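Local coordinates for ankyrin repeat domain protein (Legionella pneumophila subsp. pneumophila, PDB 6MCA) that is a bacterial effector that interacts with the host LARP7 component of the 7SK snRNP complex and probably has a cysteine protease-like region, at residues L151-R162 against D387-R398; D170-F178 against S403-A411. One frame throughout, in Å; residues are numbered along the deposited sequence.

Contact 1: L151-R162 against D387-R398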
loop_
_atom_site.group_PDB
_atom_site.type_symbol
_atom_site.label_atom_id
_atom_site.label_comp_id
_atom_site.label_asym_id
_atom_site.label_seq_id
_atom_site.Cartn_x
_atom_site.Cartn_y
_atom_site.Cartn_z
ATOM N N LEU A 151 -10.349 8.537 -0.042
ATOM C CA LEU A 151 -11.006 7.486 -0.817
ATOM C C LEU A 151 -10.490 7.449 -2.250
ATOM O O LEU A 151 -10.221 6.370 -2.793
ATOM C CB LEU A 151 -12.521 7.682 -0.796
ATOM C CG LEU A 151 -13.221 7.499 0.552
ATOM C CD1 LEU A 151 -14.731 7.555 0.380
ATOM C CD2 LEU A 151 -12.797 6.195 1.209
ATOM N N ASP A 152 -10.331 8.619 -2.875
ATOM C CA ASP A 152 -9.866 8.669 -4.255
ATOM C C ASP A 152 -8.420 8.209 -4.369
ATOM O O ASP A 152 -8.068 7.501 -5.319
ATOM C CB ASP A 152 -10.025 10.081 -4.816
ATOM C CG ASP A 152 -11.476 10.504 -4.926
ATOM O OD1 ASP A 152 -12.353 9.615 -4.995
ATOM O OD2 ASP A 152 -11.742 11.725 -4.943
ATOM N N PHE A 153 -7.566 8.596 -3.416
ATOM C CA PHE A 153 -6.188 8.114 -3.434
ATOM C C PHE A 153 -6.145 6.593 -3.334
ATOM O O PHE A 153 -5.454 5.926 -4.117
ATOM C CB PHE A 153 -5.386 8.749 -2.296
ATOM C CG PHE A 153 -3.976 8.230 -2.185
ATOM C CD1 PHE A 153 -2.950 8.814 -2.909
ATOM C CD2 PHE A 153 -3.677 7.158 -1.357
ATOM C CE1 PHE A 153 -1.655 8.339 -2.814
ATOM C CE2 PHE A 153 -2.384 6.677 -1.260
ATOM C CZ PHE A 153 -1.372 7.270 -1.987
ATOM N N ILE A 154 -6.879 6.030 -2.370
ATOM C CA ILE A 154 -6.880 4.581 -2.180
ATOM C C ILE A 154 -7.371 3.880 -3.439
ATOM O O ILE A 154 -6.761 2.912 -3.911
ATOM C CB ILE A 154 -7.734 4.202 -0.957
ATOM C CG1 ILE A 154 -7.109 4.755 0.325
ATOM C CG2 ILE A 154 -7.904 2.689 -0.873
ATOM C CD1 ILE A 154 -8.034 4.704 1.524
ATOM N N ASN A 155 -8.476 4.369 -4.011
ATOM C CA ASN A 155 -9.050 3.718 -5.184
ATOM C C ASN A 155 -8.123 3.819 -6.390
ATOM O O ASN A 155 -7.957 2.843 -7.130
ATOM C CB ASN A 155 -10.416 4.326 -5.500
ATOM C CG ASN A 155 -10.980 3.839 -6.820
ATOM O OD1 ASN A 155 -11.564 2.757 -6.899
ATOM N ND2 ASN A 155 -10.810 4.638 -7.866
ATOM N N ALA A 156 -7.507 4.986 -6.603
ATOM C CA ALA A 156 -6.612 5.151 -7.741
ATOM C C ALA A 156 -5.385 4.259 -7.612
ATOM O O ALA A 156 -4.965 3.629 -8.591
ATOM C CB ALA A 156 -6.201 6.616 -7.879
ATOM N N LYS A 157 -4.797 4.186 -6.414
ATOM C CA LYS A 157 -3.647 3.308 -6.219
ATOM C C LYS A 157 -4.029 1.848 -6.424
ATOM O O LYS A 157 -3.308 1.095 -7.096
ATOM C CB LYS A 157 -3.060 3.517 -4.822
ATOM C CG LYS A 157 -2.352 4.847 -4.632
ATOM C CD LYS A 157 -1.114 4.951 -5.506
ATOM C CE LYS A 157 -0.089 3.890 -5.141
ATOM N NZ LYS A 157 1.024 3.842 -6.127
ATOM N N LEU A 158 -5.170 1.432 -5.864
ATOM C CA LEU A 158 -5.600 0.045 -6.002
ATOM C C LEU A 158 -5.873 -0.305 -7.458
ATOM O O LEU A 158 -5.556 -1.412 -7.906
ATOM C CB LEU A 158 -6.841 -0.203 -5.144
ATOM C CG LEU A 158 -7.366 -1.639 -5.100
ATOM C CD1 LEU A 158 -6.301 -2.581 -4.563
ATOM C CD2 LEU A 158 -8.629 -1.718 -4.260
ATOM N N ILE A 159 -6.450 0.627 -8.218
ATOM C CA ILE A 159 -6.720 0.365 -9.628
ATOM C C ILE A 159 -5.421 0.298 -10.419
ATOM O O ILE A 159 -5.238 -0.592 -11.260
ATOM C CB ILE A 159 -7.680 1.426 -10.193
ATOM C CG1 ILE A 159 -9.128 1.042 -9.886
ATOM C CG2 ILE A 159 -7.471 1.601 -11.691
ATOM C CD1 ILE A 159 -10.138 2.023 -10.411
ATOM N N GLY A 160 -4.497 1.227 -10.163
ATOM C CA GLY A 160 -3.221 1.192 -10.856
ATOM C C GLY A 160 -2.453 -0.089 -10.599
ATOM O O GLY A 160 -1.755 -0.593 -11.482
ATOM N N HIS A 161 -2.578 -0.640 -9.391
ATOM C CA HIS A 161 -1.874 -1.882 -9.085
ATOM C C HIS A 161 -2.594 -3.099 -9.661
ATOM O O HIS A 161 -1.971 -3.945 -10.311
ATOM C CB HIS A 161 -1.696 -2.024 -7.574
ATOM C CG HIS A 161 -0.644 -1.125 -7.004
ATOM N ND1 HIS A 161 0.580 -0.935 -7.610
ATOM C CD2 HIS A 161 -0.631 -0.365 -5.883
ATOM C CE1 HIS A 161 1.300 -0.096 -6.888
ATOM N NE2 HIS A 161 0.589 0.265 -5.835
ATOM N N ARG A 162 -3.907 -3.204 -9.433
ATOM C CA ARG A 162 -4.649 -4.386 -9.867
ATOM C C ARG A 162 -4.670 -4.508 -11.385
ATOM O O ARG A 162 -4.544 -5.612 -11.928
ATOM C CB ARG A 162 -6.077 -4.339 -9.323
ATOM C CG ARG A 162 -6.187 -4.528 -7.824
ATOM C CD ARG A 162 -5.914 -5.963 -7.415
ATOM N NE ARG A 162 -6.232 -6.182 -6.007
ATOM C CZ ARG A 162 -5.655 -7.105 -5.245
ATOM N NH1 ARG A 162 -4.724 -7.901 -5.752
ATOM N NH2 ARG A 162 -6.008 -7.227 -3.972
ATOM N N ASP A 387 -11.473 -8.287 -6.832
ATOM C CA ASP A 387 -11.005 -6.976 -6.392
ATOM C C ASP A 387 -10.902 -6.004 -7.562
ATOM O O ASP A 387 -11.219 -4.816 -7.416
ATOM C CB ASP A 387 -9.660 -7.110 -5.678
ATOM C CG ASP A 387 -9.450 -6.035 -4.630
ATOM O OD1 ASP A 387 -10.412 -5.726 -3.893
ATOM O OD2 ASP A 387 -8.327 -5.496 -4.541
ATOM N N LYS A 388 -10.452 -6.488 -8.724
ATOM C CA LYS A 388 -10.485 -5.666 -9.932
ATOM C C LYS A 388 -11.885 -5.113 -10.172
ATOM O O LYS A 388 -12.081 -3.895 -10.314
ATOM C CB LYS A 388 -10.035 -6.486 -11.143
ATOM C CG LYS A 388 -8.555 -6.814 -11.202
ATOM C CD LYS A 388 -8.239 -7.568 -12.485
ATOM C CE LYS A 388 -6.777 -7.966 -12.565
ATOM N NZ LYS A 388 -6.489 -8.746 -13.802
ATOM N N ASP A 389 -12.876 -6.008 -10.214
ATOM C CA ASP A 389 -14.241 -5.574 -10.490
ATOM C C ASP A 389 -14.790 -4.682 -9.380
ATOM O O ASP A 389 -15.561 -3.759 -9.659
ATOM C CB ASP A 389 -15.140 -6.790 -10.709
ATOM C CG ASP A 389 -14.825 -7.519 -12.003
ATOM O OD1 ASP A 389 -14.507 -6.843 -13.005
ATOM O OD2 ASP A 389 -14.889 -8.766 -12.018
ATOM N N ARG A 390 -14.387 -4.920 -8.130
ATOM C CA ARG A 390 -14.847 -4.088 -7.021
ATOM C C ARG A 390 -14.331 -2.662 -7.155
ATOM O O ARG A 390 -15.080 -1.699 -6.957
ATOM C CB ARG A 390 -14.403 -4.700 -5.690
ATOM C CG ARG A 390 -14.939 -3.987 -4.452
ATOM C CD ARG A 390 -13.925 -3.004 -3.871
ATOM N NE ARG A 390 -12.720 -3.665 -3.377
ATOM C CZ ARG A 390 -11.820 -3.086 -2.588
ATOM N NH1 ARG A 390 -11.987 -1.828 -2.201
ATOM N NH2 ARG A 390 -10.753 -3.762 -2.184
ATOM N N ALA A 391 -13.045 -2.509 -7.479
ATOM C CA ALA A 391 -12.491 -1.170 -7.659
ATOM C C ALA A 391 -13.141 -0.461 -8.842
ATOM O O ALA A 391 -13.459 0.738 -8.765
ATOM C CB ALA A 391 -10.975 -1.253 -7.840
ATOM N N LEU A 392 -13.357 -1.189 -9.944
ATOM C CA LEU A 392 -14.032 -0.591 -11.092
ATOM C C LEU A 392 -15.441 -0.129 -10.728
ATOM O O LEU A 392 -15.866 0.970 -11.114
ATOM C CB LEU A 392 -14.071 -1.589 -12.249
ATOM C CG LEU A 392 -14.723 -1.116 -13.549
ATOM C CD1 LEU A 392 -14.085 0.175 -14.026
ATOM C CD2 LEU A 392 -14.616 -2.191 -14.616
ATOM N N ASP A 393 -16.177 -0.952 -9.974
ATOM C CA ASP A 393 -17.527 -0.583 -9.560
ATOM C C ASP A 393 -17.511 0.621 -8.626
ATOM O O ASP A 393 -18.400 1.474 -8.695
ATOM C CB ASP A 393 -18.213 -1.771 -8.886
ATOM C CG ASP A 393 -18.509 -2.899 -9.853
ATOM O OD1 ASP A 393 -18.407 -2.677 -11.078
ATOM O OD2 ASP A 393 -18.842 -4.009 -9.387
ATOM N N GLU A 394 -16.517 0.695 -7.736
ATOM C CA GLU A 394 -16.378 1.866 -6.875
ATOM C C GLU A 394 -16.216 3.131 -7.706
ATOM O O GLU A 394 -16.867 4.151 -7.445
ATOM C CB GLU A 394 -15.187 1.692 -5.933
ATOM C CG GLU A 394 -15.504 0.980 -4.634
ATOM C CD GLU A 394 -14.293 0.866 -3.726
ATOM O OE1 GLU A 394 -13.170 1.162 -4.189
ATOM O OE2 GLU A 394 -14.464 0.480 -2.550
ATOM N N CYS A 395 -15.343 3.081 -8.715
ATOM C CA CYS A 395 -15.151 4.243 -9.581
ATOM C C CYS A 395 -16.446 4.625 -10.291
ATOM O O CYS A 395 -16.829 5.804 -10.328
ATOM C CB CYS A 395 -14.045 3.966 -10.598
ATOM S SG CYS A 395 -12.446 4.651 -10.143
ATOM N N ILE A 396 -17.133 3.633 -10.864
ATOM C CA ILE A 396 -18.356 3.912 -11.615
ATOM C C ILE A 396 -19.419 4.519 -10.708
ATOM O O ILE A 396 -20.118 5.465 -11.092
ATOM C CB ILE A 396 -18.859 2.633 -12.308
ATOM C CG1 ILE A 396 -17.908 2.237 -13.435
ATOM C CG2 ILE A 396 -20.271 2.828 -12.844
ATOM C CD1 ILE A 396 -18.218 0.894 -14.037
ATOM N N GLN A 397 -19.549 3.997 -9.486
ATOM C CA GLN A 397 -20.548 4.523 -8.562
ATOM C C GLN A 397 -20.199 5.937 -8.117
ATOM O O GLN A 397 -21.080 6.800 -8.029
ATOM C CB GLN A 397 -20.682 3.599 -7.351
ATOM C CG GLN A 397 -21.552 4.158 -6.238
ATOM C CD GLN A 397 -21.719 3.185 -5.086
ATOM O OE1 GLN A 397 -22.314 2.118 -5.240
ATOM N NE2 GLN A 397 -21.192 3.551 -3.923
ATOM N N ARG A 398 -18.920 6.198 -7.834
ATOM C CA ARG A 398 -18.529 7.526 -7.382
ATOM C C ARG A 398 -18.604 8.566 -8.489
ATOM O O ARG A 398 -18.699 9.760 -8.186
ATOM C CB ARG A 398 -17.115 7.492 -6.799
ATOM C CG ARG A 398 -17.014 6.751 -5.480
ATOM C CD ARG A 398 -15.570 6.574 -5.056
ATOM N NE ARG A 398 -15.459 5.722 -3.876
ATOM C CZ ARG A 398 -14.313 5.240 -3.407
ATOM N NH1 ARG A 398 -13.173 5.530 -4.018
ATOM N NH2 ARG A 398 -14.308 4.470 -2.327
HETATM O O HOH W 1 -11.480 3.865 -1.925
HETATM O O HOH W 2 -12.576 7.328 -6.518
#
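Helix segments 151-162 and 387-398 run roughly antiparallel, 140° between their directions and their axes 9.7 Å apart at closest approach, with Ile159 facing Ala391 and Arg162 facing Lys388. At one end Arg162 grips Asp387 side-on: NE lies 2.6 Å and NH2 2.9 Å from the same oxygen, OD2, which stays near the guanidinium plane while the carboxylate stands almost perpendicular to it. NE takes the anti lone pair, NH2 comes from above the carboxylate plane. The bend at chi2 (-72°) turns the Arg162 chain toward Asp387. OD1 of Asp387 accepts from Arg390 NH2 at 2.6 Å, and a salt-bridge network continues weakly to Glu394 and, at long range, Arg398. Leu158 CD2 rests over one face of the Arg390 guanidinium. In the middle, Ile159 places CG1 3.6 Å from Ala391 CB, and Asn155 sits as a knob among Ala391, Glu394, Cys395 and Arg398. At the far end Leu151 CB covers a face of the Arg398 guanidinium; water 1 links NH2 to Leu151 O, water 2 NH1 to Asp152 OD1. Helix 404-421 holds Asp152 OD2 through an Arg406 salt bridge and packs against Ile159 and Cys395; helix 188-202 meets Arg162 and Asp387, helix 126-131 Leu151.

Contact 2: D170-F178 against S403-A411; sequences DIVNAKGEF and SPERKASIA
One direct hydrogen bond joins the segments: Ser409 OG donates to Asp170 O at 2.9 Å, arriving 15° from the carbonyl plane. The Ser409 chi1 of 172° sets OG opposite the backbone N, within bonding distance of Asp170 O, and OG also lies 3.5 Å from Ile171 CA. Water 3 adds a second link, accepting from Val172 N and donating weakly to Ser409 OG.

Apolar contact centres on Val172, whose CG2 presses on the first turns of the helix, 3.7 Å from Glu405 CB, while its CB meets Arg406 CG. Phe178 approaches from the returning strand. Its ring edge, through CE1, comes 3.6 Å from Glu405 O, and CZ touches Glu405 CB. Strand 168-172 is half of a two-stranded antiparallel hairpin, paired with 178-182 through backbone hydrogen bonds of Ile171 with Ile179. The axes of strand segment 170-172 and helix segment 404-411 lie 150° apart in direction and 7.5 Å apart at closest approach. The hairpin turns through a type I beta turn from Asn173 to Gly176, where Asn173 OD1 forms an Asx turn with Lys175 N and also accepts from Glu177 N, the two donors lying on opposite faces of the amide plane.

One polar end leads elsewhere: Arg406 NH1 forms a salt bridge with Asp152 of helix 147-162. Locally, at the start of the helix, Ser403 OG in the N-cap position accepts a weak capping bond from Arg406 N at 3.4 Å.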
loop_
_atom_site.group_PDB
_atom_site.type_symbol
_atom_site.label_atom_id
_atom_site.label_comp_id
_atom_site.label_asym_id
_atom_site.label_seq_id
_atom_site.Cartn_x
_atom_site.Cartn_y
_atom_site.Cartn_z
ATOM N N ASP A 170 -4.014 12.219 -12.437
ATOM C CA ASP A 170 -4.248 13.331 -11.527
ATOM C C ASP A 170 -5.534 13.106 -10.742
ATOM O O ASP A 170 -6.594 12.866 -11.330
ATOM C CB ASP A 170 -4.306 14.657 -12.285
ATOM C CG ASP A 170 -2.927 15.188 -12.629
ATOM O OD1 ASP A 170 -2.047 14.377 -12.987
ATOM O OD2 ASP A 170 -2.718 16.416 -12.527
ATOM N N ILE A 171 -5.427 13.181 -9.420
ATOM C CA ILE A 171 -6.582 13.106 -8.539
ATOM C C ILE A 171 -6.792 14.478 -7.909
ATOM O O ILE A 171 -5.992 15.394 -8.078
ATOM C CB ILE A 171 -6.431 12.009 -7.467
ATOM C CG1 ILE A 171 -5.297 12.350 -6.499
ATOM C CG2 ILE A 171 -6.200 10.652 -8.120
ATOM C CD1 ILE A 171 -5.262 11.470 -5.268
ATOM N N VAL A 172 -7.891 14.615 -7.174
ATOM C CA VAL A 172 -8.291 15.891 -6.593
ATOM C C VAL A 172 -7.983 15.871 -5.103
ATOM O O VAL A 172 -8.395 14.949 -4.388
ATOM C CB VAL A 172 -9.783 16.169 -6.843
ATOM C CG1 VAL A 172 -10.188 17.491 -6.221
ATOM C CG2 VAL A 172 -10.078 16.162 -8.335
ATOM N N ASN A 173 -7.259 16.885 -4.632
ATOM C CA ASN A 173 -6.959 17.004 -3.211
ATOM C C ASN A 173 -8.134 17.680 -2.504
ATOM O O ASN A 173 -9.188 17.928 -3.095
ATOM C CB ASN A 173 -5.631 17.736 -3.002
ATOM C CG ASN A 173 -5.642 19.168 -3.528
ATOM O OD1 ASN A 173 -6.694 19.747 -3.801
ATOM N ND2 ASN A 173 -4.454 19.748 -3.662
ATOM N N ALA A 174 -7.960 17.995 -1.218
ATOM C CA ALA A 174 -9.046 18.577 -0.439
ATOM C C ALA A 174 -9.331 20.030 -0.800
ATOM O O ALA A 174 -10.312 20.588 -0.299
ATOM C CB ALA A 174 -8.736 18.470 1.053
ATOM N N LYS A 175 -8.508 20.652 -1.642
ATOM C CA LYS A 175 -8.725 22.024 -2.077
ATOM C C LYS A 175 -9.274 22.110 -3.494
ATOM O O LYS A 175 -9.282 23.198 -4.079
ATOM C CB LYS A 175 -7.426 22.825 -1.975
ATOM C CG LYS A 175 -7.106 23.323 -0.577
ATOM C CD LYS A 175 -6.003 24.368 -0.613
ATOM C CE LYS A 175 -4.756 23.831 -1.294
ATOM N NZ LYS A 175 -3.700 24.873 -1.428
ATOM N N GLY A 176 -9.730 20.996 -4.059
ATOM C CA GLY A 176 -10.212 20.983 -5.423
ATOM C C GLY A 176 -9.139 21.051 -6.485
ATOM O O GLY A 176 -9.474 21.127 -7.673
ATOM N N GLU A 177 -7.867 21.026 -6.103
ATOM C CA GLU A 177 -6.759 21.113 -7.041
ATOM C C GLU A 177 -6.253 19.721 -7.397
ATOM O O GLU A 177 -6.335 18.785 -6.598
ATOM C CB GLU A 177 -5.616 21.948 -6.459
ATOM C CG GLU A 177 -6.076 23.114 -5.598
ATOM C CD GLU A 177 -4.920 23.955 -5.091
ATOM O OE1 GLU A 177 -4.911 25.175 -5.357
ATOM O OE2 GLU A 177 -4.020 23.395 -4.430
ATOM N N PHE A 178 -5.722 19.598 -8.610
ATOM C CA PHE A 178 -5.226 18.319 -9.096
ATOM C C PHE A 178 -3.796 18.085 -8.625
ATOM O O PHE A 178 -2.949 18.980 -8.709
ATOM C CB PHE A 178 -5.290 18.265 -10.622
ATOM C CG PHE A 178 -6.686 18.195 -11.170
ATOM C CD1 PHE A 178 -7.391 17.003 -11.158
ATOM C CD2 PHE A 178 -7.291 19.320 -11.708
ATOM C CE1 PHE A 178 -8.677 16.936 -11.664
ATOM C CE2 PHE A 178 -8.575 19.258 -12.216
ATOM C CZ PHE A 178 -9.268 18.065 -12.195
ATOM N N SER A 403 -17.971 15.789 -7.943
ATOM C CA SER A 403 -17.809 17.140 -8.444
ATOM C C SER A 403 -17.224 17.089 -9.854
ATOM O O SER A 403 -16.773 16.036 -10.308
ATOM C CB SER A 403 -16.909 17.937 -7.500
ATOM O OG SER A 403 -15.550 17.559 -7.654
ATOM N N PRO A 404 -17.230 18.212 -10.584
ATOM C CA PRO A 404 -16.647 18.192 -11.939
ATOM C C PRO A 404 -15.190 17.755 -11.976
ATOM O O PRO A 404 -14.807 16.977 -12.859
ATOM C CB PRO A 404 -16.820 19.643 -12.410
ATOM C CG PRO A 404 -18.006 20.132 -11.662
ATOM C CD PRO A 404 -17.929 19.483 -10.310
ATOM N N GLU A 405 -14.366 18.229 -11.041
ATOM C CA GLU A 405 -12.952 17.860 -11.049
ATOM C C GLU A 405 -12.761 16.385 -10.712
ATOM O O GLU A 405 -11.986 15.682 -11.376
ATOM C CB GLU A 405 -12.175 18.741 -10.071
ATOM C CG GLU A 405 -12.248 20.230 -10.383
ATOM C CD GLU A 405 -13.370 20.929 -9.639
ATOM O OE1 GLU A 405 -13.667 20.526 -8.494
ATOM O OE2 GLU A 405 -13.952 21.884 -10.196
ATOM N N ARG A 406 -13.455 15.897 -9.680
ATOM C CA ARG A 406 -13.383 14.476 -9.364
ATOM C C ARG A 406 -13.973 13.629 -10.484
ATOM O O ARG A 406 -13.494 12.519 -10.735
ATOM C CB ARG A 406 -14.089 14.195 -8.038
ATOM C CG ARG A 406 -13.503 14.966 -6.866
ATOM C CD ARG A 406 -13.726 14.252 -5.542
ATOM N NE ARG A 406 -15.102 13.790 -5.385
ATOM C CZ ARG A 406 -15.462 12.512 -5.352
ATOM N NH1 ARG A 406 -14.547 11.559 -5.463
ATOM N NH2 ARG A 406 -16.739 12.185 -5.205
ATOM N N LYS A 407 -14.996 14.140 -11.176
ATOM C CA LYS A 407 -15.520 13.436 -12.342
ATOM C C LYS A 407 -14.466 13.324 -13.435
ATOM O O LYS A 407 -14.322 12.268 -14.061
ATOM C CB LYS A 407 -16.764 14.146 -12.874
ATOM C CG LYS A 407 -18.059 13.774 -12.175
ATOM C CD LYS A 407 -19.261 14.128 -13.038
ATOM C CE LYS A 407 -20.557 14.050 -12.249
ATOM N NZ LYS A 407 -21.748 14.180 -13.132
ATOM N N ALA A 408 -13.719 14.405 -13.679
ATOM C CA ALA A 408 -12.648 14.356 -14.671
ATOM C C ALA A 408 -11.571 13.356 -14.270
ATOM O O ALA A 408 -11.073 12.593 -15.108
ATOM C CB ALA A 408 -12.043 15.747 -14.862
ATOM N N SER A 409 -11.205 13.340 -12.986
ATOM C CA SER A 409 -10.203 12.388 -12.511
ATOM C C SER A 409 -10.679 10.949 -12.695
ATOM O O SER A 409 -9.930 10.088 -13.178
ATOM C CB SER A 409 -9.876 12.665 -11.044
ATOM O OG SER A 409 -9.048 11.649 -10.508
ATOM N N ILE A 410 -11.927 10.672 -12.315
ATOM C CA ILE A 410 -12.465 9.322 -12.438
ATOM C C ILE A 410 -12.562 8.913 -13.903
ATOM O O ILE A 410 -12.292 7.760 -14.256
ATOM C CB ILE A 410 -13.827 9.228 -11.723
ATOM C CG1 ILE A 410 -13.642 9.389 -10.212
ATOM C CG2 ILE A 410 -14.514 7.907 -12.035
ATOM C CD1 ILE A 410 -14.938 9.512 -9.441
ATOM N N ALA A 411 -12.936 9.849 -14.780
ATOM C CA ALA A 411 -12.993 9.540 -16.204
ATOM C C ALA A 411 -11.607 9.229 -16.754
ATOM O O ALA A 411 -11.452 8.324 -17.581
ATOM C CB ALA A 411 -13.630 10.700 -16.969
HETATM O O HOH W 3 -9.843 12.596 -7.276
#

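In the fold
The centres of contacts 1 and 2 lie about 15 Å apart, on the same side of the chain's centre. Helix 147-162 is followed in the chain by strand 168-172, and helix 373-399 by helix 404-421, so the segments come in the order 151-162, 170-178, 387-398, 403-411 and the two contacts cross along the sequence. Each consecutive pair packs against the other across a separation of more than 200 residues. A salt bridge, Asp152 OD2 to Arg406 NH1 at 2.9 Å, joins the contacts directly, and Ile410 packs on Arg398. Helix 147-162 and the hairpin that follows it are thereby tied to helices 373-399 and 404-421 at two adjacent sites.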